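Local coordinates for thioredoxin domain-containing protein (PDB 3U5R) that is of unknown function but belongs to the AhpC/TSA family of thioredoxin-like proteins, which suggests an antioxidant or oxidoreductase role, at residues Asn49-Leu53 with Ala54-Asp58; Ser134-Ala138 with Tyr139-Cys143. All coordinates share one frame; numbering follows the deposited sequence.

Interaction 1: Asn49-Leu53 with Ala54-Asp58; sequences NLFTL and AEFKD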
loop_
_atom_site.group_PDB
_atom_site.type_symbol
_atom_site.label_atom_id
_atom_site.label_comp_id
_atom_site.label_asym_id
_atom_site.label_seq_id
_atom_site.Cartn_x
_atom_site.Cartn_y
_atom_site.Cartn_z
ATOM N N ASN A 49 5.814 -15.849 -8.297
ATOM C CA ASN A 49 6.892 -14.981 -8.746
ATOM C C ASN A 49 7.324 -14.215 -7.520
ATOM O O ASN A 49 6.469 -13.734 -6.761
ATOM C CB ASN A 49 6.381 -13.964 -9.758
ATOM C CG ASN A 49 5.761 -14.617 -10.973
ATOM O OD1 ASN A 49 4.534 -14.528 -11.177
ATOM N ND2 ASN A 49 6.593 -15.225 -11.821
ATOM N N LEU A 50 8.618 -14.013 -7.367
ATOM C CA LEU A 50 9.171 -13.295 -6.204
ATOM C C LEU A 50 9.624 -11.842 -6.524
ATOM O O LEU A 50 10.136 -11.586 -7.617
ATOM C CB LEU A 50 10.351 -14.088 -5.613
ATOM C CG LEU A 50 10.012 -15.465 -5.030
ATOM C CD1 LEU A 50 11.306 -16.226 -4.721
ATOM C CD2 LEU A 50 9.206 -15.438 -3.779
ATOM N N PHE A 51 9.375 -10.916 -5.602
ATOM C CA PHE A 51 9.687 -9.498 -5.835
ATOM C C PHE A 51 10.472 -8.983 -4.668
ATOM O O PHE A 51 10.197 -9.338 -3.527
ATOM C CB PHE A 51 8.412 -8.653 -5.992
ATOM C CG PHE A 51 7.533 -9.098 -7.130
ATOM C CD1 PHE A 51 6.687 -10.167 -6.971
ATOM C CD2 PHE A 51 7.566 -8.450 -8.349
ATOM C CE1 PHE A 51 5.905 -10.592 -8.046
ATOM C CE2 PHE A 51 6.738 -8.862 -9.449
ATOM C CZ PHE A 51 5.953 -9.931 -9.287
ATOM N N THR A 52 11.482 -8.139 -4.973
ATOM C CA THR A 52 12.284 -7.448 -3.983
ATOM C C THR A 52 12.288 -5.973 -4.418
ATOM O O THR A 52 11.823 -5.668 -5.526
ATOM C CB THR A 52 13.730 -7.983 -3.968
ATOM O OG1 THR A 52 14.434 -7.545 -5.143
ATOM C CG2 THR A 52 13.744 -9.496 -3.960
ATOM N N LEU A 53 12.824 -5.061 -3.588
ATOM C CA LEU A 53 13.062 -3.666 -4.059
ATOM C C LEU A 53 13.784 -3.521 -5.390
ATOM O O LEU A 53 13.477 -2.598 -6.164
ATOM C CB LEU A 53 13.767 -2.797 -3.021
ATOM C CG LEU A 53 13.101 -2.372 -1.728
ATOM C CD1 LEU A 53 14.156 -1.683 -0.852
ATOM C CD2 LEU A 53 11.864 -1.455 -1.971
ATOM N N ALA A 54 14.723 -4.425 -5.690
ATOM C CA ALA A 54 15.492 -4.301 -6.929
ATOM C C ALA A 54 14.572 -4.423 -8.135
ATOM O O ALA A 54 14.932 -3.934 -9.202
ATOM C CB ALA A 54 16.621 -5.376 -7.055
ATOM N N GLU A 55 13.416 -5.065 -7.994
ATOM C CA GLU A 55 12.529 -5.188 -9.156
ATOM C C GLU A 55 11.855 -3.869 -9.526
ATOM O O GLU A 55 11.266 -3.719 -10.637
ATOM C CB GLU A 55 11.446 -6.276 -8.884
ATOM C CG GLU A 55 11.914 -7.649 -9.299
ATOM C CD GLU A 55 13.114 -8.181 -8.453
ATOM O OE1 GLU A 55 12.957 -8.463 -7.252
ATOM O OE2 GLU A 55 14.225 -8.301 -8.994
ATOM N N PHE A 56 11.912 -2.896 -8.622
ATOM C CA PHE A 56 11.246 -1.603 -8.912
ATOM C C PHE A 56 12.232 -0.500 -9.093
ATOM O O PHE A 56 11.848 0.669 -9.109
ATOM C CB PHE A 56 10.263 -1.306 -7.773
ATOM C CG PHE A 56 9.281 -2.437 -7.559
ATOM C CD1 PHE A 56 8.199 -2.620 -8.461
ATOM C CD2 PHE A 56 9.454 -3.329 -6.542
ATOM C CE1 PHE A 56 7.323 -3.699 -8.320
ATOM C CE2 PHE A 56 8.585 -4.452 -6.388
ATOM C CZ PHE A 56 7.518 -4.615 -7.311
ATOM N N LYS A 57 13.509 -0.857 -9.269
ATOM C CA LYS A 57 14.597 0.138 -9.122
ATOM C C LYS A 57 14.519 1.294 -10.141
ATOM O O LYS A 57 14.911 2.436 -9.874
ATOM C CB LYS A 57 15.951 -0.596 -9.202
ATOM C CG LYS A 57 17.220 0.276 -8.983
ATOM C CD LYS A 57 18.567 -0.500 -9.292
ATOM C CE LYS A 57 18.690 -0.949 -10.808
ATOM N NZ LYS A 57 18.237 -2.373 -11.100
ATOM N N ASP A 58 14.009 1.016 -11.317
ATOM C CA ASP A 58 13.958 2.040 -12.331
ATOM C C ASP A 58 12.801 3.040 -12.176
ATOM O O ASP A 58 12.787 4.008 -12.900
ATOM C CB ASP A 58 13.900 1.392 -13.708
ATOM C CG ASP A 58 15.212 0.631 -14.051
ATOM O OD1 ASP A 58 16.325 0.988 -13.537
ATOM O OD2 ASP A 58 15.108 -0.359 -14.817
#
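Thr52 and Glu55 clasp each other across a tight turn through one carboxylate oxygen. Glu55 OE1 accepts from Thr52 N at 2.7 Å, on its anti lone pair, with a bent N-H...O angle of 140°. The same OE1 takes the Thr52 hydroxyl, OG1 to OE1 also 2.7 Å, this time from above the carboxylate plane. Two donors grip OE1 and should limit how the carboxylate can turn, and the bend of the glutamate chain at chi2 (66°) brings it back over the residue three places earlier. Thr52 OG1 sits between its backbone N and carbonyl carbon, where it can also receive a weak bond from Ala54 N (3.2 Å to OG1), as in an ST turn. A valine in its place would probably leave Glu55 OE1 with one donor instead of two, and the carboxylate freer to turn.

Two i to i+3 backbone bonds give the turn its 3-10 form: Glu55 N meets Thr52 O at 3.0 Å, and Phe56 N meets Leu53 O at 2.9 Å. The Phe51 and Phe56 rings, from the two ends of the turn, approach obliquely, CD2 of Phe51 being 4.0 Å from CZ of Phe56.

Leu53 N donates a hydrogen bond to the Asp40 side chain, outside the turn. The turn comes straight after strand 50-51, which pairs antiparallel with strand 43-44, while Leu53 and Phe56 both lean on Leu62 of strand 61-66.

Interaction 2: Ser134-Ala138 with Tyr139-Cys143; sequences SVAKA and YGAAC
Tyr139 packs back along the helix against Val135, one turn earlier, and its contacts can be followed atom by atom. Tyr139 CB lies 3.8 Å from Val135 O. Further out, Tyr139 CD1 comes to 3.6 Å from Val135 O, and this oxygen lies at the ring edge, near the ring plane. Tyr139 CD1 is also 3.8 Å from Val135 CG1, and Tyr139 CE1 stands 3.9 Å from Val135 CG1. The two side chains lie side by side and point the same way: with chi1 at 178°, Val135 CG1 is anti to its backbone N and lies alongside the ring. At the tip, the hydroxyl of this buried tyrosine is hydrogen-bonded to Ala39 O, which ties down the far end of the ring.

The backbone beneath is the last turn of the helix. Tyr139 N binds Val135 O at 3.0 Å, almost in line with the carbonyl (C=O...N 168°). The next residues form a Schellman motif: Ala141 N returns to Ala136 O at 3.0 Å, and Gly140 N makes a weak bond to Lys137 O at 3.2 Å. Gly140 is its C-prime residue, with a positive phi of 69° that glycine adopts easily. The reversal brings the methyls of Ala136 and Ala141 onto the same side, Ala136 CB to Ala141 CB 4.4 Å.

At the other end of the helix, the Asp130 carboxylate accepts from Val135 N and Ala136 N, one oxygen each. Helix 134-139 lies against the mixed sheet, where Tyr139 touches Val64 of strand 61-66 and Tyr150 of strand 146-150, and Ala136 and Ala141 both reach Phe66; the chain then leads on to strand 143-144.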
loop_
_atom_site.group_PDB
_atom_site.type_symbol
_atom_site.label_atom_id
_atom_site.label_comp_id
_atom_site.label_asym_id
_atom_site.label_seq_id
_atom_site.Cartn_x
_atom_site.Cartn_y
_atom_site.Cartn_z
ATOM N N SER A 134 6.982 -10.423 8.662
ATOM C CA SER A 134 8.265 -9.699 8.911
ATOM C C SER A 134 8.295 -8.368 8.105
ATOM O O SER A 134 8.787 -7.372 8.575
ATOM C CB SER A 134 9.475 -10.575 8.531
ATOM O OG SER A 134 9.528 -10.706 7.118
ATOM N N VAL A 135 7.726 -8.330 6.901
ATOM C CA VAL A 135 7.771 -7.065 6.169
ATOM C C VAL A 135 6.838 -5.994 6.805
ATOM O O VAL A 135 7.282 -4.885 6.994
ATOM C CB VAL A 135 7.491 -7.276 4.638
ATOM C CG1 VAL A 135 7.484 -5.950 3.887
ATOM C CG2 VAL A 135 8.525 -8.367 4.075
ATOM N N ALA A 136 5.594 -6.332 7.137
ATOM C CA ALA A 136 4.737 -5.383 7.821
ATOM C C ALA A 136 5.477 -4.820 9.071
ATOM O O ALA A 136 5.444 -3.617 9.357
ATOM C CB ALA A 136 3.404 -6.086 8.232
ATOM N N LYS A 137 6.145 -5.707 9.811
ATOM C CA LYS A 137 6.895 -5.241 11.004
ATOM C C LYS A 137 8.075 -4.341 10.694
ATOM O O LYS A 137 8.268 -3.308 11.380
ATOM C CB LYS A 137 7.400 -6.438 11.827
ATOM C CG LYS A 137 6.358 -7.259 12.521
ATOM C CD LYS A 137 7.122 -8.240 13.524
ATOM C CE LYS A 137 6.488 -9.623 13.623
ATOM N NZ LYS A 137 7.464 -10.616 14.240
ATOM N N ALA A 138 8.837 -4.653 9.627
ATOM C CA ALA A 138 9.968 -3.778 9.234
ATOM C C ALA A 138 9.521 -2.390 8.745
ATOM O O ALA A 138 10.235 -1.433 8.970
ATOM C CB ALA A 138 10.901 -4.464 8.127
ATOM N N TYR A 139 8.359 -2.288 8.069
ATOM C CA TYR A 139 7.856 -0.974 7.588
ATOM C C TYR A 139 7.174 -0.220 8.708
ATOM O O TYR A 139 7.060 1.020 8.641
ATOM C CB TYR A 139 6.866 -1.177 6.382
ATOM C CG TYR A 139 7.609 -1.239 5.064
ATOM C CD1 TYR A 139 8.360 -2.329 4.745
ATOM C CD2 TYR A 139 7.650 -0.154 4.201
ATOM C CE1 TYR A 139 9.076 -2.399 3.595
ATOM C CE2 TYR A 139 8.403 -0.229 3.006
ATOM C CZ TYR A 139 9.092 -1.327 2.734
ATOM O OH TYR A 139 9.850 -1.392 1.596
ATOM N N GLY A 140 6.795 -0.966 9.756
ATOM C CA GLY A 140 5.999 -0.428 10.849
ATOM C C GLY A 140 4.571 -0.096 10.391
ATOM O O GLY A 140 4.004 0.914 10.842
ATOM N N ALA A 141 4.003 -0.944 9.514
ATOM C CA ALA A 141 2.576 -0.930 9.209
ATOM C C ALA A 141 1.731 -1.322 10.419
ATOM O O ALA A 141 2.089 -2.241 11.195
ATOM C CB ALA A 141 2.254 -1.883 7.987
ATOM N N ALA A 142 0.607 -0.630 10.586
ATOM C CA ALA A 142 -0.291 -0.888 11.718
ATOM C C ALA A 142 -1.727 -1.250 11.290
ATOM O O ALA A 142 -2.420 -1.914 12.013
ATOM C CB ALA A 142 -0.364 0.323 12.654
ATOM N N CYS A 143 -2.162 -0.796 10.111
ATOM C CA CYS A 143 -3.552 -1.015 9.695
ATOM C C CYS A 143 -3.642 -1.192 8.176
ATOM O O CYS A 143 -2.633 -1.035 7.424
ATOM C CB CYS A 143 -4.355 0.228 10.104
ATOM S SG CYS A 143 -3.782 1.758 9.294
#

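Interaction 1, a surface turn, and interaction 2, a partly buried helix end, have centres about 18 Å apart, yet they meet at one point: Leu53 CD2 packs 4.1 Å from Tyr139 OH. Phe41 bridges them as well, since it touches both Leu53 of the turn and Val135 of the helix. It belongs to the stretch Ala39-Phe41, whose other two residues each hydrogen-bond to one of the contacts. Strand 61-66 is a second common support, with Leu62 touching Leu53 and Phe56, and Val64 and Phe66 further along the same strand touching residues of the helix end. Both contacts join loop and helix to the thioredoxin-like sheet.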